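PDB 3E6E: alanine racemase from Enterococcus faecalis, which belongs to the alanine racemase family, whose members combine an N-terminal alpha/beta barrel domain with a separate C-terminal domain rich in beta strands. Local coordinates for residues 18-23 against 242-247; 33-38 against 221-226. The protein carries 1 engineered substitution. All coordinates share one frame; numbering follows the deposited sequence.

Contact 1 of 2, residues 18-23 against 242-247; sequences ITENVQ and ALKPAL
Helix 15-28 meets the extended loop 242-247 through three helix side chains, Ile18, Asn21 and Glu20. The loop runs against the helix direction. Asn21 lies beside Leu243. Ile18, about one turn earlier, lies beside Ala246, and the CA atoms of Ile18 and Ala246 are 6.2 Å apart. Between these points Lys244 takes most of the contact.

Asn21 and Lys244 cross at about a right angle. The CG of Asn21 is anti to its carbonyl carbon (chi1 -66°), which brings the carboxamide against the backbone of Lys244. One end of the amide lies by the Lys244 N and the other by its O.

Glu20 also crosses Lys244 nearly at right angles. Its chain is extended, with CG anti to the backbone N (chi1 169°). Lys244 starts the same way, then bends at chi3 and chi4. As a result the carboxylate meets the side of the lysine chain: Glu20 OE2 is 3.2 Å from Lys244 CE and 3.9 Å from Lys244 CD. The ammonium stays further off, with Glu20 OE2 4.4 Å from Lys244 NZ, too far for a salt bridge. Glu20 OE1 forms its salt bridge with Lys24 instead.

At the other end the contact is apolar. Ile18 CG1, anti to its own carbonyl carbon, touches the methyl of Ala246, Ile18 CG1 to Ala246 CB 3.7 Å. Ile18 also packs on Ser51 and Ala54 of helix 48-56. Ala246 is held by backbone hydrogen bonds to Asp14 and Tyr228.

The chemistry therefore changes along the contact, from a buried methyl contact to a buried amide against backbone to a partly exposed charged edge. Any attraction between Glu20 and Lys244 is probably weak, since the carboxylate is already paired with Lys24.

Contact 2 of 2, residues 33-38 against 221-226; sequences TALFAV and IRYGVA. With DCS (D-[3-hydroxy-2-methyl-5-phosphonooxymethyl-pyridin-4-ylmethyl]-N,O-cycloserylamide), chain D.
Strands 34-38 and 220-223 pair in parallel, with Ile221 N hydrogen-bonded to Ala34 O and Phe36 N to Ile221 O. The second bond is the straighter, with an N-H...O angle of 168°. Tyr223 N to Phe36 O and Val38 N to Tyr223 O continue the pattern weakly.

Leu35, Ile221 and Tyr223 share one face of the sheet. Leu35 has CG anti to the backbone N (chi1 -177°). This sends CD2 obliquely between its neighbours, 3.4 Å from Ile221 CG1 and 3.3 Å from Tyr223 CB. Ile221 CG1 takes the crowded position between N and C, which sets CG1 and CD1 beside Leu35 CD2. The Tyr223 hydroxyl is hydrogen-bonded to Tyr241 OH.

Phe36 and Arg222 use the other face. Arg222 bends at chi2 and chi3 and presents its guanidinium edge to DCS. Arg222 NE and, weakly, Arg222 NH2 donate bent hydrogen bonds to DCS N1, each at 3.0 Å. Two donors on one ring nitrogen would probably disfavour its protonation. Thr168 and His203 hold NH1.

Val38 lies off a staggered position (chi1 33°), with Val38 CG1 3.2 Å from Gly224 CA. Beyond the strand, Val225 N donates to DCS O2P at 3.0 Å, and Gly224 N weakly to O1P.

Phosphate bound by backbone N-H groups just past the C-terminal end of a strand is characteristic of phosphate sites in TIM barrels; here the strands are the first and eighth.

In the fold
From the N terminus the chain passes through strand 10-12 into helix 15-28, which gives the first half of contact 1. Strand 34-38 follows directly and opens contact 2. The parallel strands and helices of the barrel come next, until strand 220-223 returns beside strand 34-38 and closes contact 2. The chain then runs on through the loop 242-247, which closes contact 1 ahead of strand 249-259 in the mixed sheet. Contact 2 is thus nested inside contact 1. Their centres lie about 12 Å apart, and they touch where Leu243 and Asn21 pack on Ala226. Contact 2 joins two barrel strands; contact 1 ties the helix just ahead of the first barrel strand to the connection leading to the mixed sheet.

Contact 1 of 2, residues 18-23 against 242-247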
ATOM      1  N   ILE A  18      -8.070   1.770  21.181  1.00 19.40           N
ATOM      2  CA  ILE A  18      -9.172   1.192  20.398  1.00 18.47           C
ATOM      3  C   ILE A  18     -10.280   0.741  21.383  1.00 19.38           C
ATOM      4  O   ILE A  18     -11.470   1.009  21.178  1.00 19.35           O
ATOM      5  CB  ILE A  18      -8.678  -0.019  19.548  1.00 16.97           C
ATOM      6  CG1 ILE A  18      -7.606   0.437  18.564  1.00 12.40           C
ATOM      7  CG2 ILE A  18      -9.827  -0.637  18.763  1.00 13.24           C
ATOM      8  CD1 ILE A  18      -7.079  -0.677  17.732  1.00 10.68           C
ATOM      9  N   THR A  19      -9.865   0.081  22.461  1.00 19.06           N
ATOM     10  CA  THR A  19     -10.776  -0.380  23.505  1.00 20.29           C
ATOM     11  C   THR A  19     -11.579   0.807  24.044  1.00 22.77           C
ATOM     12  O   THR A  19     -12.803   0.761  24.172  1.00 24.21           O
ATOM     13  CB  THR A  19      -9.999  -0.980  24.727  1.00 18.50           C
ATOM     14  OG1 THR A  19      -9.237  -2.126  24.329  1.00 16.52           O
ATOM     15  CG2 THR A  19     -10.974  -1.375  25.828  1.00 19.26           C
ATOM     16  N   GLU A  20     -10.863   1.872  24.379  1.00 24.86           N
ATOM     17  CA  GLU A  20     -11.469   3.067  24.941  1.00 26.03           C
ATOM     18  C   GLU A  20     -12.404   3.761  23.966  1.00 25.39           C
ATOM     19  O   GLU A  20     -13.441   4.291  24.364  1.00 26.16           O
ATOM     20  CB  GLU A  20     -10.359   4.009  25.421  1.00 28.45           C
ATOM     21  CG  GLU A  20     -10.806   5.407  25.797  1.00 31.93           C
ATOM     22  CD  GLU A  20      -9.636   6.281  26.236  1.00 36.21           C
ATOM     23  OE1 GLU A  20      -9.811   7.527  26.267  1.00 37.14           O
ATOM     24  OE2 GLU A  20      -8.550   5.716  26.553  1.00 34.16           O
ATOM     25  N   ASN A  21     -12.049   3.766  22.688  1.00 24.81           N
ATOM     26  CA  ASN A  21     -12.915   4.405  21.706  1.00 24.07           C
ATOM     27  C   ASN A  21     -14.202   3.573  21.629  1.00 24.47           C
ATOM     28  O   ASN A  21     -15.314   4.109  21.504  1.00 24.97           O
ATOM     29  CB  ASN A  21     -12.229   4.458  20.335  1.00 21.27           C
ATOM     30  CG  ASN A  21     -10.997   5.351  20.321  1.00 20.52           C
ATOM     31  OD1 ASN A  21     -10.191   5.296  19.391  1.00 20.39           O
ATOM     32  ND2 ASN A  21     -10.847   6.183  21.346  1.00 21.48           N
ATOM     33  N   VAL A  22     -14.049   2.258  21.726  1.00 22.96           N
ATOM     34  CA  VAL A  22     -15.204   1.378  21.659  1.00 23.90           C
ATOM     35  C   VAL A  22     -16.097   1.455  22.895  1.00 24.27           C
ATOM     36  O   VAL A  22     -17.320   1.434  22.773  1.00 23.63           O
ATOM     37  CB  VAL A  22     -14.770  -0.065  21.430  1.00 23.86           C
ATOM     38  CG1 VAL A  22     -15.985  -0.992  21.513  1.00 24.70           C
ATOM     39  CG2 VAL A  22     -14.093  -0.178  20.067  1.00 22.58           C
ATOM     40  N   GLN A  23     -15.497   1.538  24.081  1.00 24.69           N
ATOM     41  CA  GLN A  23     -16.280   1.641  25.302  1.00 25.41           C
ATOM     42  C   GLN A  23     -17.043   2.956  25.349  1.00 26.02           C
ATOM     43  O   GLN A  23     -18.220   2.976  25.701  1.00 27.01           O
ATOM     44  CB  GLN A  23     -15.393   1.558  26.534  1.00 25.97           C
ATOM     45  CG  GLN A  23     -15.258   0.171  27.117  1.00 28.54           C
ATOM     46  CD  GLN A  23     -14.967   0.205  28.609  1.00 30.24           C
ATOM     47  OE1 GLN A  23     -15.839   0.549  29.417  1.00 30.30           O
ATOM     48  NE2 GLN A  23     -13.733  -0.138  28.983  1.00 31.27           N
ATOM     49  N   ALA A 242     -14.491  12.401  22.834  1.00 23.01           N
ATOM     50  CA  ALA A 242     -13.053  12.371  22.593  1.00 22.14           C
ATOM     51  C   ALA A 242     -12.554  11.093  21.961  1.00 22.26           C
ATOM     52  O   ALA A 242     -12.539  10.048  22.605  1.00 23.10           O
ATOM     53  CB  ALA A 242     -12.321  12.594  23.886  1.00 22.65           C
ATOM     54  N   LEU A 243     -12.145  11.181  20.699  1.00 22.27           N
ATOM     55  CA  LEU A 243     -11.609  10.028  19.984  1.00 22.48           C
ATOM     56  C   LEU A 243     -10.110  10.056  20.248  1.00 23.68           C
ATOM     57  O   LEU A 243      -9.504  11.121  20.230  1.00 22.94           O
ATOM     58  CB  LEU A 243     -11.875  10.147  18.478  1.00 22.58           C
ATOM     59  CG  LEU A 243     -13.325  10.005  17.999  1.00 22.69           C
ATOM     60  CD1 LEU A 243     -13.413  10.323  16.506  1.00 20.07           C
ATOM     61  CD2 LEU A 243     -13.823   8.583  18.293  1.00 20.85           C
ATOM     62  N   LYS A 244      -9.516   8.895  20.511  1.00 24.83           N
ATOM     63  CA  LYS A 244      -8.087   8.829  20.793  1.00 23.63           C
ATOM     64  C   LYS A 244      -7.364   8.046  19.710  1.00 23.20           C
ATOM     65  O   LYS A 244      -7.522   6.827  19.589  1.00 23.25           O
ATOM     66  CB  LYS A 244      -7.846   8.175  22.154  1.00 24.99           C
ATOM     67  CG  LYS A 244      -6.378   7.854  22.441  1.00 30.90           C
ATOM     68  CD  LYS A 244      -6.224   6.968  23.683  1.00 32.65           C
ATOM     69  CE  LYS A 244      -6.561   7.706  24.970  1.00 33.19           C
ATOM     70  NZ  LYS A 244      -5.484   8.671  25.340  1.00 35.83           N
ATOM     71  N   PRO A 245      -6.556   8.738  18.899  1.00 22.29           N
ATOM     72  CA  PRO A 245      -5.811   8.085  17.823  1.00 21.85           C
ATOM     73  C   PRO A 245      -5.061   6.855  18.321  1.00 21.16           C
ATOM     74  O   PRO A 245      -4.383   6.901  19.346  1.00 19.80           O
ATOM     75  CB  PRO A 245      -4.883   9.192  17.343  1.00 23.10           C
ATOM     76  CG  PRO A 245      -5.723  10.426  17.545  1.00 22.94           C
ATOM     77  CD  PRO A 245      -6.271  10.183  18.930  1.00 22.46           C
ATOM     78  N   ALA A 246      -5.193   5.753  17.594  1.00 21.05           N
ATOM     79  CA  ALA A 246      -4.532   4.512  17.975  1.00 22.25           C
ATOM     80  C   ALA A 246      -3.281   4.242  17.147  1.00 21.79           C
ATOM     81  O   ALA A 246      -2.421   3.471  17.555  1.00 22.26           O
ATOM     82  CB  ALA A 246      -5.501   3.351  17.825  1.00 23.10           C
ATOM     83  N   LEU A 247      -3.202   4.874  15.981  1.00 21.64           N
ATOM     84  CA  LEU A 247      -2.086   4.719  15.055  1.00 20.41           C
ATOM     85  C   LEU A 247      -0.968   5.690  15.402  1.00 20.79           C
ATOM     86  O   LEU A 247      -1.226   6.788  15.882  1.00 22.27           O
ATOM     87  CB  LEU A 247      -2.571   4.996  13.633  1.00 19.03           C
ATOM     88  CG  LEU A 247      -1.809   4.554  12.388  1.00 17.10           C
ATOM     89  CD1 LEU A 247      -0.333   4.855  12.531  1.00 17.60           C
ATOM     90  CD2 LEU A 247      -2.045   3.091  12.150  1.00 15.55           C
TER

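Contact 2 of 2, residues 33-38 against 221-226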
ATOM      1  N   THR A  33     -28.704  -1.779  22.150  1.00 45.50           N
ATOM      2  CA  THR A  33     -28.034  -1.890  20.861  1.00 40.90           C
ATOM      3  C   THR A  33     -26.710  -2.645  20.936  1.00 37.51           C
ATOM      4  O   THR A  33     -26.069  -2.696  21.980  1.00 36.57           O
ATOM      5  CB  THR A  33     -27.768  -0.493  20.294  1.00 40.81           C
ATOM      6  OG1 THR A  33     -28.983   0.267  20.322  1.00 42.04           O
ATOM      7  CG2 THR A  33     -27.273  -0.583  18.870  1.00 41.66           C
ATOM      8  N   ALA A  34     -26.307  -3.234  19.819  1.00 33.03           N
ATOM      9  CA  ALA A  34     -25.056  -3.972  19.773  1.00 29.53           C
ATOM     10  C   ALA A  34     -23.990  -3.274  18.918  1.00 27.62           C
ATOM     11  O   ALA A  34     -24.286  -2.624  17.904  1.00 24.96           O
ATOM     12  CB  ALA A  34     -25.298  -5.382  19.258  1.00 28.51           C
ATOM     13  N   LEU A  35     -22.740  -3.427  19.334  1.00 25.97           N
ATOM     14  CA  LEU A  35     -21.640  -2.810  18.623  1.00 24.74           C
ATOM     15  C   LEU A  35     -20.841  -3.847  17.874  1.00 24.15           C
ATOM     16  O   LEU A  35     -20.278  -4.768  18.466  1.00 25.05           O
ATOM     17  CB  LEU A  35     -20.728  -2.069  19.602  1.00 25.20           C
ATOM     18  CG  LEU A  35     -19.545  -1.284  19.024  1.00 26.10           C
ATOM     19  CD1 LEU A  35     -18.532  -2.213  18.378  1.00 26.91           C
ATOM     20  CD2 LEU A  35     -20.063  -0.310  18.003  1.00 29.12           C
ATOM     21  N   PHE A  36     -20.815  -3.714  16.558  1.00 22.10           N
ATOM     22  CA  PHE A  36     -20.034  -4.621  15.757  1.00 22.22           C
ATOM     23  C   PHE A  36     -18.836  -3.803  15.330  1.00 22.46           C
ATOM     24  O   PHE A  36     -18.968  -2.622  14.980  1.00 22.49           O
ATOM     25  CB  PHE A  36     -20.831  -5.119  14.546  1.00 22.58           C
ATOM     26  CG  PHE A  36     -21.516  -6.442  14.771  1.00 22.46           C
ATOM     27  CD1 PHE A  36     -22.233  -6.683  15.940  1.00 22.47           C
ATOM     28  CD2 PHE A  36     -21.459  -7.442  13.809  1.00 23.52           C
ATOM     29  CE1 PHE A  36     -22.881  -7.896  16.146  1.00 22.45           C
ATOM     30  CE2 PHE A  36     -22.108  -8.662  14.008  1.00 22.15           C
ATOM     31  CZ  PHE A  36     -22.818  -8.885  15.180  1.00 22.20           C
ATOM     32  N   ALA A  37     -17.664  -4.428  15.390  1.00 22.07           N
ATOM     33  CA  ALA A  37     -16.423  -3.772  15.013  1.00 21.22           C
ATOM     34  C   ALA A  37     -15.951  -4.241  13.644  1.00 20.46           C
ATOM     35  O   ALA A  37     -15.611  -5.407  13.456  1.00 19.36           O
ATOM     36  CB  ALA A  37     -15.350  -4.050  16.064  1.00 21.55           C
ATOM     37  N   VAL A  38     -15.954  -3.330  12.680  1.00 20.87           N
ATOM     38  CA  VAL A  38     -15.496  -3.663  11.336  1.00 20.57           C
ATOM     39  C   VAL A  38     -13.979  -3.526  11.363  1.00 19.99           C
ATOM     40  O   VAL A  38     -13.455  -2.457  11.684  1.00 19.38           O
ATOM     41  CB  VAL A  38     -16.127  -2.717  10.289  1.00 19.79           C
ATOM     42  CG1 VAL A  38     -16.318  -1.351  10.877  1.00 20.74           C
ATOM     43  CG2 VAL A  38     -15.257  -2.641   9.058  1.00 20.07           C
ATOM     44  N   ILE A 221     -24.809  -1.165  15.454  1.00 25.52           N
ATOM     45  CA  ILE A 221     -24.094  -0.261  14.568  1.00 25.29           C
ATOM     46  C   ILE A 221     -22.786  -0.893  14.159  1.00 24.90           C
ATOM     47  O   ILE A 221     -22.205  -1.687  14.907  1.00 25.99           O
ATOM     48  CB  ILE A 221     -23.795   1.097  15.233  1.00 26.17           C
ATOM     49  CG1 ILE A 221     -22.658   0.945  16.241  1.00 24.04           C
ATOM     50  CG2 ILE A 221     -25.060   1.640  15.917  1.00 24.62           C
ATOM     51  CD1 ILE A 221     -22.234   2.256  16.836  1.00 26.17           C
ATOM     52  N   ARG A 222     -22.341  -0.553  12.955  1.00 24.00           N
ATOM     53  CA  ARG A 222     -21.087  -1.063  12.417  1.00 22.82           C
ATOM     54  C   ARG A 222     -19.972  -0.021  12.599  1.00 21.57           C
ATOM     55  O   ARG A 222     -19.598   0.674  11.667  1.00 19.79           O
ATOM     56  CB  ARG A 222     -21.266  -1.396  10.938  1.00 23.49           C
ATOM     57  CG  ARG A 222     -21.969  -2.725  10.664  1.00 23.94           C
ATOM     58  CD  ARG A 222     -23.198  -2.509   9.824  1.00 25.18           C
ATOM     59  NE  ARG A 222     -22.958  -1.488   8.813  1.00 25.33           N
ATOM     60  CZ  ARG A 222     -23.902  -0.982   8.028  1.00 25.25           C
ATOM     61  NH1 ARG A 222     -25.154  -1.413   8.132  1.00 27.20           N
ATOM     62  NH2 ARG A 222     -23.606  -0.022   7.155  1.00 26.02           N
ATOM     63  N   TYR A 223     -19.440   0.062  13.814  1.00 22.08           N
ATOM     64  CA  TYR A 223     -18.400   1.031  14.150  1.00 22.92           C
ATOM     65  C   TYR A 223     -17.030   0.770  13.499  1.00 23.51           C
ATOM     66  O   TYR A 223     -16.375  -0.237  13.794  1.00 24.26           O
ATOM     67  CB  TYR A 223     -18.229   1.082  15.668  1.00 21.39           C
ATOM     68  CG  TYR A 223     -18.001   2.472  16.223  1.00 21.14           C
ATOM     69  CD1 TYR A 223     -17.275   2.660  17.392  1.00 19.49           C
ATOM     70  CD2 TYR A 223     -18.539   3.600  15.596  1.00 21.43           C
ATOM     71  CE1 TYR A 223     -17.087   3.924  17.925  1.00 19.51           C
ATOM     72  CE2 TYR A 223     -18.358   4.871  16.128  1.00 19.18           C
ATOM     73  CZ  TYR A 223     -17.630   5.023  17.294  1.00 19.09           C
ATOM     74  OH  TYR A 223     -17.446   6.275  17.843  1.00 20.52           O
ATOM     75  N   GLY A 224     -16.592   1.691  12.644  1.00 22.17           N
ATOM     76  CA  GLY A 224     -15.310   1.532  11.988  1.00 21.90           C
ATOM     77  C   GLY A 224     -14.194   2.482  12.411  1.00 22.51           C
ATOM     78  O   GLY A 224     -13.590   2.324  13.473  1.00 21.32           O
ATOM     79  N   VAL A 225     -13.929   3.473  11.559  1.00 23.63           N
ATOM     80  CA  VAL A 225     -12.873   4.463  11.767  1.00 22.89           C
ATOM     81  C   VAL A 225     -12.775   5.119  13.126  1.00 22.89           C
ATOM     82  O   VAL A 225     -11.669   5.417  13.594  1.00 23.91           O
ATOM     83  CB  VAL A 225     -12.957   5.590  10.735  1.00 21.21           C
ATOM     84  CG1 VAL A 225     -12.651   5.046   9.395  1.00 19.99           C
ATOM     85  CG2 VAL A 225     -14.318   6.220  10.770  1.00 21.05           C
ATOM     86  N   ALA A 226     -13.913   5.364  13.755  1.00 20.75           N
ATOM     87  CA  ALA A 226     -13.876   6.004  15.047  1.00 20.27           C
ATOM     88  C   ALA A 226     -13.234   5.113  16.102  1.00 20.80           C
ATOM     89  O   ALA A 226     -12.638   5.616  17.050  1.00 19.99           O
ATOM     90  CB  ALA A 226     -15.264   6.403  15.470  1.00 20.01           C
TER
HETATM   91  N1  DCS D 372     -20.661  -0.738   7.079  1.00 29.63           N
HETATM   92  C2  DCS D 372     -20.380  -0.993   5.696  1.00 29.64           C
HETATM   93  C2A DCS D 372     -21.379  -1.718   4.814  1.00 31.69           C
HETATM   94  C3  DCS D 372     -19.155  -0.543   5.194  1.00 29.97           C
HETATM   95  O3  DCS D 372     -18.810  -0.745   3.902  1.00 30.58           O
HETATM   96  C4  DCS D 372     -18.240   0.148   6.089  1.00 30.89           C
HETATM   97  C4A DCS D 372     -16.912   0.648   5.555  1.00 34.27           C
HETATM   98  C5  DCS D 372     -18.629   0.358   7.485  1.00 28.15           C
HETATM   99  C6  DCS D 372     -19.819  -0.090   7.938  1.00 28.49           C
HETATM  100  C5A DCS D 372     -17.753   1.070   8.488  1.00 26.89           C
HETATM  101  O4P DCS D 372     -17.646   2.443   8.105  1.00 27.14           O
HETATM  102  P   DCS D 372     -16.816   3.556   8.886  1.00 25.04           P
HETATM  103  O1P DCS D 372     -17.401   3.657  10.209  1.00 26.02           O
HETATM  104  O2P DCS D 372     -15.414   3.152   8.932  1.00 24.66           O
HETATM  105  O3P DCS D 372     -16.975   4.811   8.160  1.00 25.99           O
HETATM  106  N   DCS D 372     -17.136   1.604   4.397  1.00 37.03           N
HETATM  107  CA  DCS D 372     -16.053   2.200   3.736  1.00 37.37           C
HETATM  108  C   DCS D 372     -15.559   1.826   2.451  1.00 38.21           C
HETATM  109  O   DCS D 372     -16.036   0.810   1.676  1.00 39.09           O
HETATM  110  ND  DCS D 372     -14.570   2.626   2.135  1.00 37.84           N
HETATM  111  OG  DCS D 372     -14.381   3.520   3.169  1.00 37.75           O
HETATM  112  CB  DCS D 372     -15.282   3.255   4.138  1.00 38.26           C